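Local coordinates for putative antibiotic biosynthesis monooxygenase (Bacteroides thetaiotaomicron, PDB 3KKF), which is of unproven function but is probably an oxidoreductase of the antibiotic biosynthesis monooxygenase family, and binds calcium ions, at residues A[41-46]-A[59-64]; A[7-12]-A[54-59]. One frame throughout, in Å; residues are numbered along the deposited sequence. Where two conformers were deposited one is given.

Contact 1 of 2, residues A[41-46]-A[59-64]. With CA (calcium ion), chain C.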
loop_
_atom_site.group_PDB
_atom_site.type_symbol
_atom_site.label_atom_id
_atom_site.label_comp_id
_atom_site.label_asym_id
_atom_site.label_seq_id
_atom_site.Cartn_x
_atom_site.Cartn_y
_atom_site.Cartn_z
ATOM N N LEU A 41 -3.597 2.001 -12.663
ATOM C CA LEU A 41 -4.744 2.288 -11.796
ATOM C C LEU A 41 -4.335 3.048 -10.544
ATOM O O LEU A 41 -5.069 3.932 -10.089
ATOM C CB LEU A 41 -5.548 1.008 -11.496
ATOM C CG LEU A 41 -6.001 0.209 -12.742
ATOM C CD1 LEU A 41 -6.797 -1.014 -12.332
ATOM C CD2 LEU A 41 -6.810 1.055 -13.705
ATOM N N VAL A 42 -3.182 2.696 -9.967
ATOM C CA VAL A 42 -2.589 3.550 -8.925
ATOM C C VAL A 42 -1.112 3.246 -8.792
ATOM O O VAL A 42 -0.675 2.112 -8.991
ATOM C CB VAL A 42 -3.306 3.415 -7.510
ATOM C CG1 VAL A 42 -2.756 2.226 -6.675
ATOM C CG2 VAL A 42 -3.231 4.736 -6.716
ATOM N N LEU A 43 -0.353 4.280 -8.448
ATOM C CA LEU A 43 1.043 4.184 -8.004
ATOM C C LEU A 43 1.006 5.043 -6.730
ATOM O O LEU A 43 1.118 6.285 -6.798
ATOM C CB LEU A 43 2.050 4.711 -9.015
ATOM C CG LEU A 43 2.070 3.959 -10.349
ATOM C CD1 LEU A 43 2.863 4.706 -11.441
ATOM C CD2 LEU A 43 2.603 2.515 -10.165
ATOM N N TYR A 44 0.765 4.420 -5.581
ATOM C CA TYR A 44 0.592 5.116 -4.311
ATOM C C TYR A 44 1.862 4.955 -3.477
ATOM O O TYR A 44 2.073 3.925 -2.823
ATOM C CB TYR A 44 -0.654 4.627 -3.555
ATOM C CG TYR A 44 -1.041 5.533 -2.402
ATOM C CD1 TYR A 44 -1.913 6.618 -2.588
ATOM C CD2 TYR A 44 -0.524 5.338 -1.137
ATOM C CE1 TYR A 44 -2.261 7.457 -1.520
ATOM C CE2 TYR A 44 -0.869 6.179 -0.080
ATOM C CZ TYR A 44 -1.731 7.214 -0.281
ATOM O OH TYR A 44 -2.049 7.999 0.794
ATOM N N ALA A 45 2.739 5.970 -3.541
ATOM C CA ALA A 45 4.023 5.950 -2.855
ATOM C C ALA A 45 3.936 6.607 -1.498
ATOM O O ALA A 45 3.289 7.634 -1.349
ATOM C CB ALA A 45 5.103 6.658 -3.727
ATOM N N VAL A 46 4.576 5.982 -0.500
ATOM C CA VAL A 46 4.684 6.555 0.837
ATOM C C VAL A 46 6.130 6.427 1.323
ATOM O O VAL A 46 6.864 5.507 0.930
ATOM C CB VAL A 46 3.751 5.847 1.863
ATOM C CG1 VAL A 46 2.296 5.852 1.379
ATOM C CG2 VAL A 46 4.215 4.399 2.159
ATOM N N GLU A 59 1.411 -0.558 -6.164
ATOM C CA GLU A 59 1.238 -0.501 -7.636
ATOM C C GLU A 59 0.081 -1.359 -8.048
ATOM O O GLU A 59 0.049 -2.536 -7.695
ATOM C CB GLU A 59 2.467 -1.075 -8.347
ATOM C CG GLU A 59 3.819 -0.548 -7.923
ATOM C CD GLU A 59 4.944 -1.431 -8.516
ATOM O OE1 GLU A 59 5.229 -1.343 -9.726
ATOM O OE2 GLU A 59 5.529 -2.234 -7.745
ATOM N N ILE A 60 -0.875 -0.789 -8.792
ATOM C CA ILE A 60 -1.987 -1.586 -9.320
ATOM C C ILE A 60 -2.091 -1.254 -10.822
ATOM O O ILE A 60 -2.290 -0.069 -11.191
ATOM C CB ILE A 60 -3.338 -1.327 -8.616
ATOM C CG1 ILE A 60 -3.232 -1.559 -7.107
ATOM C CG2 ILE A 60 -4.410 -2.199 -9.253
ATOM C CD1 ILE A 60 -4.494 -1.171 -6.300
ATOM N N TYR A 61 -1.892 -2.274 -11.659
ATOM C CA TYR A 61 -2.010 -2.156 -13.097
ATOM C C TYR A 61 -3.222 -2.949 -13.544
ATOM O O TYR A 61 -3.577 -3.964 -12.939
ATOM C CB TYR A 61 -0.747 -2.697 -13.806
ATOM C CG TYR A 61 0.533 -2.070 -13.316
ATOM C CD1 TYR A 61 0.988 -0.889 -13.852
ATOM C CD2 TYR A 61 1.266 -2.634 -12.268
ATOM C CE1 TYR A 61 2.157 -0.276 -13.382
ATOM C CE2 TYR A 61 2.417 -2.058 -11.803
ATOM C CZ TYR A 61 2.861 -0.866 -12.351
ATOM O OH TYR A 61 3.998 -0.274 -11.891
ATOM N N ALA A 62 -3.881 -2.507 -14.618
ATOM C CA ALA A 62 -5.076 -3.210 -15.104
ATOM C C ALA A 62 -4.807 -4.676 -15.446
ATOM O O ALA A 62 -5.680 -5.525 -15.278
ATOM C CB ALA A 62 -5.646 -2.493 -16.321
ATOM N N ASP A 63 -3.612 -4.947 -15.933
ATOM C CA ASP A 63 -3.179 -6.301 -16.324
ATOM C C ASP A 63 -1.671 -6.251 -16.595
ATOM O O ASP A 63 -1.054 -5.144 -16.512
ATOM C CB ASP A 63 -3.981 -6.835 -17.537
ATOM C CG ASP A 63 -4.041 -5.864 -18.694
ATOM O OD1 ASP A 63 -3.072 -5.132 -18.952
ATOM O OD2 ASP A 63 -5.085 -5.854 -19.402
ATOM N N GLU A 64 -1.048 -7.392 -16.908
ATOM C CA GLU A 64 0.378 -7.406 -17.184
ATOM C C GLU A 64 0.741 -6.643 -18.464
ATOM O O GLU A 64 1.832 -6.100 -18.536
ATOM C CB GLU A 64 0.949 -8.816 -17.155
ATOM C CG GLU A 64 0.868 -9.431 -15.732
ATOM C CD GLU A 64 1.493 -10.787 -15.597
ATOM O OE1 GLU A 64 2.111 -11.261 -16.575
ATOM O OE2 GLU A 64 1.376 -11.378 -14.491
HETATM CA CA CA C . -7.946 -5.828 -14.821
HETATM O O HOH W 1 -8.045 -5.565 -17.188
HETATM O O HOH W 2 -8.840 -3.623 -14.900
#
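A classic beta bulge opens this antiparallel pairing: Leu41 and Val42 both face Ile60, and their two amides converge on one carbonyl oxygen. Ile60 O accepts from Leu41 N at 2.9 Å with a bent N-H...O angle of 142°, and from Val42 N at 3.2 Å along a straighter 162° path that meets a lone pair in the carbonyl plane. The return bond, Ile60 N to Val42 O, is nearly straight. The backbone of Leu41 leaves the extended region, with psi at -39°, which marks it as the extra residue. Its side chain consequently points toward 59-64, and CD1 lies over the backbone of Ala62, 3.9 Å from Ala62 CA. On the face carrying Val42 and Ile60 the two chains cross obliquely, Val42 CG1 touching Ile60 CD1 at 3.8 Å. On the other face Leu43 CD2 packs against Glu59 CG and sits 3.6 Å from Tyr61 OH, obliquely to the ring. That hydroxyl donates to Glu59 OE1 on its anti lone pair at 2.7 Å, in the plane of the ring, while Arg8 and Ser10 hold the carboxylate's other oxygen. Beyond the strand, Ala62 O binds calcium at 2.3 Å, with two waters, Gly1, Asn4 and Asn5 also on the metal. Asp63 then N-caps helix 64-71 through Ala66 N. The pair belongs to the hairpin of strands 40-48 and 54-61; helix 19-36 packs on Leu43 through Ile30 and Ser33, strand 6-14 flanks 54-61, and the second subunit's Met104 and Tyr44 cover Val42 and Ile60.

Contact 2 of 2, residues A[7-12]-A[54-59]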
loop_
_atom_site.group_PDB
_atom_site.type_symbol
_atom_site.label_atom_id
_atom_site.label_comp_id
_atom_site.label_asym_id
_atom_site.label_seq_id
_atom_site.Cartn_x
_atom_site.Cartn_y
_atom_site.Cartn_z
ATOM N N VAL A 7 -1.106 -6.543 -8.953
ATOM C CA VAL A 7 -0.863 -5.806 -7.729
ATOM C C VAL A 7 0.536 -6.146 -7.231
ATOM O O VAL A 7 0.923 -7.337 -7.160
ATOM C CB VAL A 7 -1.930 -6.144 -6.651
ATOM C CG1 VAL A 7 -1.686 -5.358 -5.365
ATOM C CG2 VAL A 7 -3.343 -5.875 -7.180
ATOM N N ARG A 8 1.307 -5.117 -6.917
ATOM C CA ARG A 8 2.655 -5.298 -6.456
ATOM C C ARG A 8 3.035 -4.221 -5.452
ATOM O O ARG A 8 2.512 -3.095 -5.490
ATOM C CB ARG A 8 3.623 -5.243 -7.658
ATOM C CG ARG A 8 5.048 -5.702 -7.347
ATOM C CD ARG A 8 5.890 -5.857 -8.620
ATOM N NE ARG A 8 6.206 -4.544 -9.170
ATOM C CZ ARG A 8 6.949 -4.359 -10.261
ATOM N NH1 ARG A 8 7.459 -5.399 -10.904
ATOM N NH2 ARG A 8 7.199 -3.124 -10.696
ATOM N N LEU A 9 3.903 -4.576 -4.521
ATOM C CA LEU A 9 4.539 -3.607 -3.645
ATOM C C LEU A 9 5.982 -3.501 -4.051
ATOM O O LEU A 9 6.683 -4.529 -4.196
ATOM C CB LEU A 9 4.530 -4.025 -2.174
ATOM C CG LEU A 9 3.204 -4.202 -1.515
ATOM C CD1 LEU A 9 3.371 -4.852 -0.146
ATOM C CD2 LEU A 9 2.518 -2.846 -1.372
ATOM N N SER A 10 6.426 -2.297 -4.307
ATOM C CA SER A 10 7.863 -2.025 -4.486
ATOM C C SER A 10 8.368 -1.406 -3.199
ATOM O O SER A 10 7.792 -0.426 -2.717
ATOM C CB SER A 10 8.160 -1.079 -5.632
ATOM O OG SER A 10 7.921 -1.619 -6.889
ATOM N N ARG A 11 9.405 -1.980 -2.618
ATOM C CA ARG A 11 10.045 -1.426 -1.405
ATOM C C ARG A 11 11.418 -0.971 -1.842
ATOM O O ARG A 11 12.188 -1.766 -2.395
ATOM C CB ARG A 11 10.122 -2.451 -0.275
ATOM C CG ARG A 11 8.793 -2.718 0.408
ATOM C CD ARG A 11 8.888 -3.840 1.391
ATOM N NE ARG A 11 10.015 -3.706 2.303
ATOM C CZ ARG A 11 9.920 -3.350 3.580
ATOM N NH1 ARG A 11 8.746 -3.086 4.108
ATOM N NH2 ARG A 11 11.012 -3.269 4.332
ATOM N N ILE A 12 11.717 0.316 -1.629
ATOM C CA ILE A 12 12.943 0.915 -2.103
ATOM C C ILE A 12 13.700 1.582 -0.981
ATOM O O ILE A 12 13.090 2.189 -0.094
ATOM C CB ILE A 12 12.588 2.004 -3.198
ATOM C CG1 ILE A 12 11.513 1.457 -4.194
ATOM C CG2 ILE A 12 13.856 2.499 -3.922
ATOM C CD1 ILE A 12 10.802 2.481 -5.037
ATOM N N HIS A 54 13.268 5.302 2.983
ATOM C CA HIS A 54 12.606 3.998 2.795
ATOM C C HIS A 54 11.204 4.316 2.234
ATOM O O HIS A 54 10.358 4.860 2.922
ATOM C CB HIS A 54 12.502 3.225 4.095
ATOM C CG HIS A 54 13.803 2.680 4.582
ATOM N ND1 HIS A 54 13.958 1.363 4.944
ATOM C CD2 HIS A 54 15.021 3.249 4.726
ATOM C CE1 HIS A 54 15.210 1.158 5.323
ATOM N NE2 HIS A 54 15.875 2.280 5.193
ATOM N N VAL A 55 11.003 4.013 0.957
ATOM C CA VAL A 55 9.772 4.280 0.251
ATOM C C VAL A 55 9.087 2.947 -0.160
ATOM O O VAL A 55 9.746 2.004 -0.631
ATOM C CB VAL A 55 10.055 5.156 -1.007
ATOM C CG1 VAL A 55 8.837 5.223 -1.959
ATOM C CG2 VAL A 55 10.538 6.560 -0.581
ATOM N N THR A 56 7.779 2.862 0.052
ATOM C CA THR A 56 6.983 1.732 -0.403
ATOM C C THR A 56 5.958 2.255 -1.385
ATOM O O THR A 56 5.307 3.289 -1.116
ATOM C CB THR A 56 6.286 1.022 0.765
ATOM O OG1 THR A 56 7.247 0.362 1.560
ATOM C CG2 THR A 56 5.290 -0.059 0.273
ATOM N N ILE A 57 5.815 1.586 -2.532
ATOM C CA ILE A 57 4.822 1.965 -3.504
ATOM C C ILE A 57 3.824 0.811 -3.706
ATOM O O ILE A 57 4.223 -0.312 -4.039
ATOM C CB ILE A 57 5.449 2.329 -4.899
ATOM C CG1 ILE A 57 6.640 3.286 -4.742
ATOM C CG2 ILE A 57 4.378 2.932 -5.837
ATOM C CD1 ILE A 57 7.272 3.672 -6.019
ATOM N N LEU A 58 2.542 1.099 -3.502
ATOM C CA LEU A 58 1.471 0.173 -3.882
ATOM C C LEU A 58 1.180 0.453 -5.351
ATOM O O LEU A 58 0.809 1.550 -5.746
ATOM C CB LEU A 58 0.212 0.399 -3.051
ATOM C CG LEU A 58 -1.018 -0.435 -3.475
ATOM C CD1 LEU A 58 -0.822 -1.965 -3.391
ATOM C CD2 LEU A 58 -2.235 -0.011 -2.656
ATOM N N GLU A 59 1.411 -0.558 -6.164
ATOM C CA GLU A 59 1.238 -0.501 -7.636
ATOM C C GLU A 59 0.081 -1.359 -8.048
ATOM O O GLU A 59 0.049 -2.536 -7.695
ATOM C CB GLU A 59 2.467 -1.075 -8.347
ATOM C CG GLU A 59 3.819 -0.548 -7.923
ATOM C CD GLU A 59 4.944 -1.431 -8.516
ATOM O OE1 GLU A 59 5.229 -1.343 -9.726
ATOM O OE2 GLU A 59 5.529 -2.234 -7.745
HETATM O O HOH W 3 6.696 -1.832 3.216
#
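Arg8 lies alongside Glu59, both chains pointing the same way, and its guanidinium grips the carboxylate side-on. Arg8 NE reaches Glu59 OE2 at 2.8 Å, almost straight at 169° and in the guanidinium plane, while Arg8 NH2 meets the syn lone pair of Glu59 OE1, also at 2.8 Å. The planes are 45° apart, so NE approaches OE2 from above the carboxylate. The bend of Arg8 at chi3 (72°) turns the guanidinium toward the acid. Ser10 OG donates to the same Glu59 OE2 at 2.6 Å, giving that oxygen two donors, which would probably keep this buried acid ionised; Tyr67 takes Arg8 NH1. Further along this face, Ile12 CD1 meets Ile57 CD1 at 3.9 Å, near Tyr22 and Leu26 of helix 19-36. On the reverse face, Leu58 CD1 touches both Leu9 CD2 and Val7 CG1 at 4.0 Å, and water 3 joins Thr56 OG1 to Arg11 NH1, weakly to the latter. Hydrogen-bonded pairs Arg8-Glu59, Ser10-Ile57 and Ile12-Val55, each with two backbone bonds, set a bulge-free antiparallel register. These are the central strands of a four-stranded sheet with helices on one face, the ferredoxin-like fold of the dimeric alpha/beta-barrel superfamily.

In the fold
Contacts 1 and 2 share strand 54-61, with 40-48 on one side and 6-14 on the other, and their centres lie about 9 Å apart. Backbone bonds continue the hairpin beyond the bulge: Tyr44 N to Leu58 O and Val46 N to Thr56 O, both 2.9 Å and probable hydrogen bonds. Glu59 belongs to both, its carboxylate linking Tyr61 of one contact to Arg8 and Ser10 of the other. The calcium bound by Ala62 lies at the contact 1 end, where Asn4 and Asn5, just before strand 6-14, join it. Bound acetate, probably from the crystallisation liquor, lies about 4 Å from the side chain of Leu43 and likewise from that of Ile57, and may mark a pocket on the helix-bearing face; the opposite face meets the second subunit.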